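Local atomic coordinates of lipase aflb (Neosartorya fumigata, PDB entry 6IDY), a protein that probably hydrolyses ester bonds of lipids, as a fungal lipase, and carries a bound calcium ion. Residues A[182-187]-A[372-377]; A[217-220]-A[226-229]; A[367-372]-A[387-392]. All coordinates share one frame; numbering follows the deposited sequence.

In the fold
Contacts 1 and 3 lie on the same helix, 368-379. They share A372 and touch each other. Contact 1 sets the helix against the loop between helix 173-178 and strand 190-195. Contact 3 sets it against the segment leading into helix 391-396. Both are partly buried, and both have polar groups close by: the calcium ion at A377 and the salt bridge between D376 and R388. Contact 2 stands apart, its centre about 17 Å from that of contact 1 and about 25 Å from that of contact 3. It is a buried helix-on-strand contact inside the alpha/beta body. All three meet mainly through apolar side chains, some resting on backbone polar atoms, with no hydrogen bond between paired segments.

Contact 1 of 3, residues A[182-187]-A[372-377]; sequences GKLGSA and ALAVDA. With CA (calcium ion), chain D.
A377 O binds the calcium ion at 2.2 Å, on the same helix that offers A374 and V375 to L184 and A187. Two waters share the metal, and D255, H380 and G382 are its other protein ligands. The contact with 182-187 lies within one turn before A377 and is mainly apolar. A187 CB meets V375 CG2 at 3.6 Å. The fork of V375 faces the carbonyl oxygen of A187, with V375 CG1 and V375 CG2 each 3.7 Å from A187 O. CG1 stands anti to the backbone N (chi1 170°) and CG2 beside it, and of the two branches CG2 alone also reaches A187 CB. L184 reaches across with CD1, but only to 4.4 Å from A374 CB. A187 N donates to L184 O at 2.9 Å. This bond closes a turn of the 3-10 segment and fixes the two contacting residues relative to each other. K183, which takes no part in the contact, forms a salt bridge from NZ to D407. The arrangement is plain packing of a connecting loop of the alpha/beta-hydrolase fold on helix 368-379, with the calcium site at the C-terminal end of that helix, within a turn of the contact.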
loop_
_atom_site.group_PDB
_atom_site.type_symbol
_atom_site.label_atom_id
_atom_site.label_comp_id
_atom_site.label_asym_id
_atom_site.label_seq_id
_atom_site.Cartn_x
_atom_site.Cartn_y
_atom_site.Cartn_z
ATOM N N GLY A 182 -9.205 6.496 -0.115
ATOM C CA GLY A 182 -10.152 6.607 -1.220
ATOM C C GLY A 182 -11.050 7.812 -0.961
ATOM O O GLY A 182 -11.662 8.350 -1.888
ATOM N N LYS A 183 -11.081 8.270 0.324
ATOM C CA LYS A 183 -11.830 9.427 0.836
ATOM C C LYS A 183 -10.958 10.700 0.980
ATOM O O LYS A 183 -11.395 11.660 1.621
ATOM C CB LYS A 183 -12.470 9.091 2.197
ATOM C CG LYS A 183 -13.564 8.030 2.158
ATOM C CD LYS A 183 -14.060 7.740 3.565
ATOM C CE LYS A 183 -15.128 6.680 3.620
ATOM N NZ LYS A 183 -14.546 5.313 3.619
ATOM N N LEU A 184 -9.744 10.722 0.379
ATOM C CA LEU A 184 -8.823 11.874 0.441
ATOM C C LEU A 184 -9.441 13.182 -0.104
ATOM O O LEU A 184 -9.143 14.261 0.415
ATOM C CB LEU A 184 -7.489 11.544 -0.266
ATOM C CG LEU A 184 -6.387 12.628 -0.312
ATOM C CD1 LEU A 184 -5.869 12.979 1.088
ATOM C CD2 LEU A 184 -5.253 12.203 -1.231
ATOM N N GLY A 185 -10.333 13.057 -1.089
ATOM C CA GLY A 185 -11.064 14.176 -1.682
ATOM C C GLY A 185 -11.929 14.931 -0.688
ATOM O O GLY A 185 -12.284 16.085 -0.936
ATOM N N SER A 186 -12.267 14.291 0.456
ATOM C CA SER A 186 -13.050 14.903 1.533
ATOM C C SER A 186 -12.151 15.767 2.441
ATOM O O SER A 186 -12.669 16.535 3.251
ATOM C CB SER A 186 -13.730 13.828 2.375
ATOM O OG SER A 186 -14.544 12.975 1.588
ATOM N N ALA A 187 -10.812 15.626 2.318
ATOM C CA ALA A 187 -9.840 16.337 3.154
ATOM C C ALA A 187 -8.964 17.323 2.386
ATOM O O ALA A 187 -8.469 18.288 2.970
ATOM C CB ALA A 187 -8.965 15.328 3.885
ATOM N N ALA A 372 -3.126 14.375 8.058
ATOM C CA ALA A 372 -2.776 15.788 8.196
ATOM C C ALA A 372 -1.530 16.117 7.360
ATOM O O ALA A 372 -1.476 17.177 6.741
ATOM C CB ALA A 372 -2.553 16.135 9.659
ATOM N N LEU A 373 -0.566 15.177 7.287
ATOM C CA LEU A 373 0.639 15.352 6.478
ATOM C C LEU A 373 0.326 15.255 4.993
ATOM O O LEU A 373 0.899 16.011 4.210
ATOM C CB LEU A 373 1.729 14.348 6.872
ATOM C CG LEU A 373 2.457 14.639 8.184
ATOM C CD1 LEU A 373 3.098 13.395 8.711
ATOM C CD2 LEU A 373 3.463 15.796 8.041
ATOM N N ALA A 374 -0.594 14.342 4.607
ATOM C CA ALA A 374 -1.015 14.178 3.214
ATOM C C ALA A 374 -1.681 15.471 2.712
ATOM O O ALA A 374 -1.351 15.940 1.631
ATOM C CB ALA A 374 -1.974 13.000 3.087
ATOM N N VAL A 375 -2.576 16.061 3.531
ATOM C CA VAL A 375 -3.313 17.302 3.256
ATOM C C VAL A 375 -2.325 18.470 3.153
ATOM O O VAL A 375 -2.379 19.234 2.188
ATOM C CB VAL A 375 -4.440 17.541 4.304
ATOM C CG1 VAL A 375 -5.055 18.936 4.180
ATOM C CG2 VAL A 375 -5.516 16.474 4.191
ATOM N N ASP A 376 -1.398 18.571 4.117
ATOM C CA ASP A 376 -0.369 19.610 4.122
ATOM C C ASP A 376 0.558 19.507 2.891
ATOM O O ASP A 376 0.896 20.540 2.312
ATOM C CB ASP A 376 0.422 19.586 5.437
ATOM C CG ASP A 376 1.520 20.617 5.484
ATOM O OD1 ASP A 376 1.225 21.785 5.830
ATOM O OD2 ASP A 376 2.662 20.269 5.148
ATOM N N ALA A 377 0.942 18.276 2.485
ATOM C CA ALA A 377 1.792 18.028 1.311
ATOM C C ALA A 377 1.125 18.514 0.025
ATOM O O ALA A 377 1.778 19.138 -0.809
ATOM C CB ALA A 377 2.104 16.544 1.189
HETATM CA CA CA D . 3.444 19.508 -2.227
HETATM O O HOH W 1 1.992 20.650 -3.682
HETATM O O HOH W 2 4.914 19.630 -4.123
#

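Contact 2 of 3, residues A[217-220]-A[226-229]; sequences NYIS and NVAV
V227 has more surface buried here than any other residue of the two segments. Its CG1 does the touching. V227 CG1 lies 3.8 Å from I219 CG2 and 4.0 Å from S220 N, and so rests on both a side chain and the helix backbone. With chi1 at -58°, CG1 stands beside its own backbone N and anti to the carbonyl carbon.

S220 comes next in buried surface. S220 CB is 4.4 Å from V227 CG1. S220 OG lies 4.4 Å from N226 CA, a loose approach and not a polar bond. The hydroxyl is instead hydrogen-bonded to S225 O, in the short turn between helix and strand. That bond ties the last turn of the helix to the chain just before the strand.

I219 contributes less. Its CG2 is the branch anti to the backbone N, and this methyl meets V227. The CG1 branch leads away from the strand. The two side chains cross at about a right angle, and one methyl of each makes the contact.

N226 turns its side chain away from the helix, and its ND2 is hydrogen-bonded to D254 OD1.

Helix 205-223 is the connection of a beta-alpha-beta crossover between the parallel strands 190-195 and 227-232. Strand 161-166 lies between those two in the sheet, and A228 bonds to its P162 and I164. P162 also touches both I219 and V227, and I219 meets I147 of strand 147-148. On the other edge of strand 227-232, V227 bonds through its backbone to V252 and D254, at the start of strand 253-259.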
loop_
_atom_site.group_PDB
_atom_site.type_symbol
_atom_site.label_atom_id
_atom_site.label_comp_id
_atom_site.label_asym_id
_atom_site.label_seq_id
_atom_site.Cartn_x
_atom_site.Cartn_y
_atom_site.Cartn_z
ATOM N N ASN A 217 1.832 8.895 -16.351
ATOM C CA ASN A 217 1.811 9.552 -17.657
ATOM C C ASN A 217 0.428 9.584 -18.292
ATOM O O ASN A 217 0.090 10.573 -18.944
ATOM C CB ASN A 217 2.853 8.941 -18.588
ATOM C CG ASN A 217 4.262 9.340 -18.219
ATOM O OD1 ASN A 217 4.502 10.365 -17.564
ATOM N ND2 ASN A 217 5.231 8.555 -18.653
ATOM N N TYR A 218 -0.396 8.555 -18.039
ATOM C CA TYR A 218 -1.754 8.503 -18.570
ATOM C C TYR A 218 -2.685 9.489 -17.860
ATOM O O TYR A 218 -3.433 10.205 -18.529
ATOM C CB TYR A 218 -2.319 7.065 -18.552
ATOM C CG TYR A 218 -3.767 6.985 -18.988
ATOM C CD1 TYR A 218 -4.106 6.891 -20.334
ATOM C CD2 TYR A 218 -4.798 7.048 -18.057
ATOM C CE1 TYR A 218 -5.441 6.860 -20.743
ATOM C CE2 TYR A 218 -6.132 7.017 -18.452
ATOM C CZ TYR A 218 -6.450 6.918 -19.794
ATOM O OH TYR A 218 -7.768 6.878 -20.160
ATOM N N ILE A 219 -2.672 9.493 -16.518
ATOM C CA ILE A 219 -3.541 10.379 -15.743
ATOM C C ILE A 219 -3.130 11.835 -15.969
ATOM O O ILE A 219 -4.004 12.686 -16.137
ATOM C CB ILE A 219 -3.648 9.953 -14.252
ATOM C CG1 ILE A 219 -4.326 8.553 -14.110
ATOM C CG2 ILE A 219 -4.337 11.010 -13.374
ATOM C CD1 ILE A 219 -5.844 8.419 -14.517
ATOM N N SER A 220 -1.817 12.103 -16.079
ATOM C CA SER A 220 -1.337 13.457 -16.364
ATOM C C SER A 220 -1.814 13.935 -17.746
ATOM O O SER A 220 -2.235 15.087 -17.872
ATOM C CB SER A 220 0.183 13.529 -16.268
ATOM O OG SER A 220 0.646 14.851 -16.489
ATOM N N ASN A 226 -0.398 18.155 -13.650
ATOM C CA ASN A 226 0.538 17.376 -12.867
ATOM C C ASN A 226 -0.324 16.610 -11.859
ATOM O O ASN A 226 -1.492 16.953 -11.645
ATOM C CB ASN A 226 1.572 18.263 -12.186
ATOM C CG ASN A 226 2.739 18.608 -13.083
ATOM O OD1 ASN A 226 2.714 18.403 -14.301
ATOM N ND2 ASN A 226 3.800 19.131 -12.497
ATOM N N VAL A 227 0.215 15.538 -11.303
ATOM C CA VAL A 227 -0.531 14.686 -10.384
ATOM C C VAL A 227 0.228 14.505 -9.082
ATOM O O VAL A 227 1.372 14.947 -8.942
ATOM C CB VAL A 227 -0.855 13.300 -11.036
ATOM C CG1 VAL A 227 -1.662 13.458 -12.328
ATOM C CG2 VAL A 227 0.413 12.470 -11.273
ATOM N N ALA A 228 -0.411 13.807 -8.153
ATOM C CA ALA A 228 0.166 13.368 -6.908
ATOM C C ALA A 228 -0.030 11.864 -6.862
ATOM O O ALA A 228 -0.939 11.329 -7.505
ATOM C CB ALA A 228 -0.530 14.029 -5.738
ATOM N N VAL A 229 0.862 11.175 -6.159
ATOM C CA VAL A 229 0.792 9.732 -5.973
ATOM C C VAL A 229 0.743 9.480 -4.470
ATOM O O VAL A 229 1.557 10.038 -3.732
ATOM C CB VAL A 229 2.002 8.986 -6.620
ATOM C CG1 VAL A 229 1.969 7.501 -6.289
ATOM C CG2 VAL A 229 2.066 9.202 -8.140
#

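Contact 3 of 3, residues A[367-372]-A[387-392]; sequences NPLAWA and SRLDLD
L389 and L391 carry the contact from the side of 387-392, and L369 and A372 receive them. Just before them, R388 turns its guanidinium group to the carboxylate of D376, on helix 368-379, which also carries L369 and A372. R388 NH2 forms a salt bridge with D376 OD2. D376 OD2 also accepts from D385 N, so this carboxylate oxygen has two partners.

L389 points at the helix and has the most surface buried in this contact. L389 CD1 lies 3.8 Å from A372 CB. L389 CD2 lies 3.6 Å from A372 O, an oxygen that also accepts the helix bond from D376 N. Both methyls of the isobutyl fork lie on A372 CB, and CD2 also lies against A372 O. L389 also meets L373 and D376, further along the helix.

D390 is the centre of an inverse gamma turn and takes the N-cap position of helix 391-396. The chain thus turns into a new helix between the two contacting leucines. The connection between helices 368-379 and 391-396 folds back, and its last residues and the start of the second helix lie on the first. The disulfide C350-C395 joins the second helix to the chain after helix 346-349.

L391 follows, with L391 CD2 3.9 Å from L369 CD1. That same methyl, L369 CD1, lies 4.1 Å from L389 CD1 and faces the notch between the two leucine methyls. L369 crosses both obliquely. Its CG, anti to the backbone N (chi1 177°), carries CD1 out to the leucines. L369 stands in the first turn of helix 368-379, which N367 caps. N367 OD1 accepts from A370 N at 3.1 Å, in the carbonyl plane on a lone pair, and more weakly from L369 N.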
loop_
_atom_site.group_PDB
_atom_site.type_symbol
_atom_site.label_atom_id
_atom_site.label_comp_id
_atom_site.label_asym_id
_atom_site.label_seq_id
_atom_site.Cartn_x
_atom_site.Cartn_y
_atom_site.Cartn_z
ATOM N N ASN A 367 -4.206 6.689 10.217
ATOM C CA ASN A 367 -3.553 7.517 11.234
ATOM C C ASN A 367 -3.848 9.025 11.018
ATOM O O ASN A 367 -3.704 9.509 9.893
ATOM C CB ASN A 367 -2.048 7.238 11.300
ATOM C CG ASN A 367 -1.366 8.040 12.369
ATOM O OD1 ASN A 367 -0.960 9.179 12.149
ATOM N ND2 ASN A 367 -1.263 7.482 13.561
ATOM N N PRO A 368 -4.251 9.779 12.075
ATOM C CA PRO A 368 -4.581 11.206 11.878
ATOM C C PRO A 368 -3.420 12.083 11.429
ATOM O O PRO A 368 -3.643 13.009 10.650
ATOM C CB PRO A 368 -5.148 11.639 13.230
ATOM C CG PRO A 368 -4.663 10.638 14.190
ATOM C CD PRO A 368 -4.501 9.357 13.470
ATOM N N LEU A 369 -2.193 11.786 11.898
ATOM C CA LEU A 369 -0.990 12.517 11.494
ATOM C C LEU A 369 -0.676 12.224 10.019
ATOM O O LEU A 369 -0.364 13.158 9.279
ATOM C CB LEU A 369 0.211 12.197 12.410
ATOM C CG LEU A 369 1.562 12.848 12.054
ATOM C CD1 LEU A 369 1.551 14.368 12.291
ATOM C CD2 LEU A 369 2.710 12.174 12.789
ATOM N N ALA A 370 -0.828 10.947 9.584
ATOM C CA ALA A 370 -0.615 10.550 8.185
ATOM C C ALA A 370 -1.508 11.383 7.251
ATOM O O ALA A 370 -1.020 11.921 6.257
ATOM C CB ALA A 370 -0.900 9.067 8.004
ATOM N N TRP A 371 -2.795 11.533 7.615
ATOM C CA TRP A 371 -3.797 12.322 6.887
ATOM C C TRP A 371 -3.480 13.809 6.883
ATOM O O TRP A 371 -3.531 14.427 5.821
ATOM C CB TRP A 371 -5.190 12.079 7.470
ATOM C CG TRP A 371 -5.820 10.844 6.917
ATOM C CD1 TRP A 371 -5.458 9.550 7.170
ATOM C CD2 TRP A 371 -6.873 10.788 5.949
ATOM N NE1 TRP A 371 -6.236 8.691 6.432
ATOM C CE2 TRP A 371 -7.127 9.423 5.684
ATOM C CE3 TRP A 371 -7.644 11.765 5.285
ATOM C CZ2 TRP A 371 -8.105 9.009 4.769
ATOM C CZ3 TRP A 371 -8.627 11.351 4.394
ATOM C CH2 TRP A 371 -8.839 9.990 4.133
ATOM N N ALA A 372 -3.126 14.375 8.058
ATOM C CA ALA A 372 -2.776 15.788 8.196
ATOM C C ALA A 372 -1.530 16.117 7.360
ATOM O O ALA A 372 -1.476 17.177 6.741
ATOM C CB ALA A 372 -2.553 16.135 9.659
ATOM N N SER A 387 5.817 20.850 11.121
ATOM C CA SER A 387 5.946 22.163 11.767
ATOM C C SER A 387 4.823 23.135 11.353
ATOM O O SER A 387 4.606 24.132 12.042
ATOM C CB SER A 387 7.325 22.768 11.515
ATOM O OG SER A 387 7.450 23.273 10.197
ATOM N N ARG A 388 4.103 22.835 10.245
ATOM C CA ARG A 388 2.980 23.646 9.752
ATOM C C ARG A 388 1.656 23.155 10.323
ATOM O O ARG A 388 0.614 23.763 10.079
ATOM C CB ARG A 388 2.909 23.618 8.221
ATOM C CG ARG A 388 3.950 24.478 7.512
ATOM C CD ARG A 388 3.580 24.690 6.053
ATOM N NE ARG A 388 3.566 23.435 5.292
ATOM C CZ ARG A 388 4.474 23.088 4.385
ATOM N NH1 ARG A 388 5.482 23.902 4.099
ATOM N NH2 ARG A 388 4.377 21.931 3.748
ATOM N N LEU A 389 1.686 22.052 11.076
ATOM C CA LEU A 389 0.482 21.465 11.659
ATOM C C LEU A 389 0.295 21.839 13.121
ATOM O O LEU A 389 1.272 22.064 13.835
ATOM C CB LEU A 389 0.511 19.923 11.531
ATOM C CG LEU A 389 0.635 19.305 10.131
ATOM C CD1 LEU A 389 0.812 17.798 10.228
ATOM C CD2 LEU A 389 -0.575 19.630 9.263
ATOM N N ASP A 390 -0.969 21.850 13.575
ATOM C CA ASP A 390 -1.298 22.059 14.979
ATOM C C ASP A 390 -1.185 20.648 15.571
ATOM O O ASP A 390 -2.156 19.888 15.552
ATOM C CB ASP A 390 -2.727 22.626 15.120
ATOM C CG ASP A 390 -3.158 22.998 16.533
ATOM O OD1 ASP A 390 -2.467 22.595 17.500
ATOM O OD2 ASP A 390 -4.188 23.690 16.673
ATOM N N LEU A 391 0.034 20.277 16.019
ATOM C CA LEU A 391 0.328 18.935 16.534
ATOM C C LEU A 391 -0.433 18.570 17.807
ATOM O O LEU A 391 -0.720 17.393 17.982
ATOM C CB LEU A 391 1.835 18.675 16.698
ATOM C CG LEU A 391 2.670 18.638 15.403
ATOM C CD1 LEU A 391 4.131 18.413 15.710
ATOM C CD2 LEU A 391 2.180 17.559 14.435
ATOM N N ASP A 392 -0.823 19.540 18.652
ATOM C CA ASP A 392 -1.620 19.231 19.854
ATOM C C ASP A 392 -2.979 18.626 19.458
ATOM O O ASP A 392 -3.405 17.632 20.049
ATOM C CB ASP A 392 -1.817 20.478 20.737
ATOM C CG ASP A 392 -0.538 21.032 21.347
ATOM O OD1 ASP A 392 0.288 20.227 21.841
ATOM O OD2 ASP A 392 -0.371 22.274 21.347
#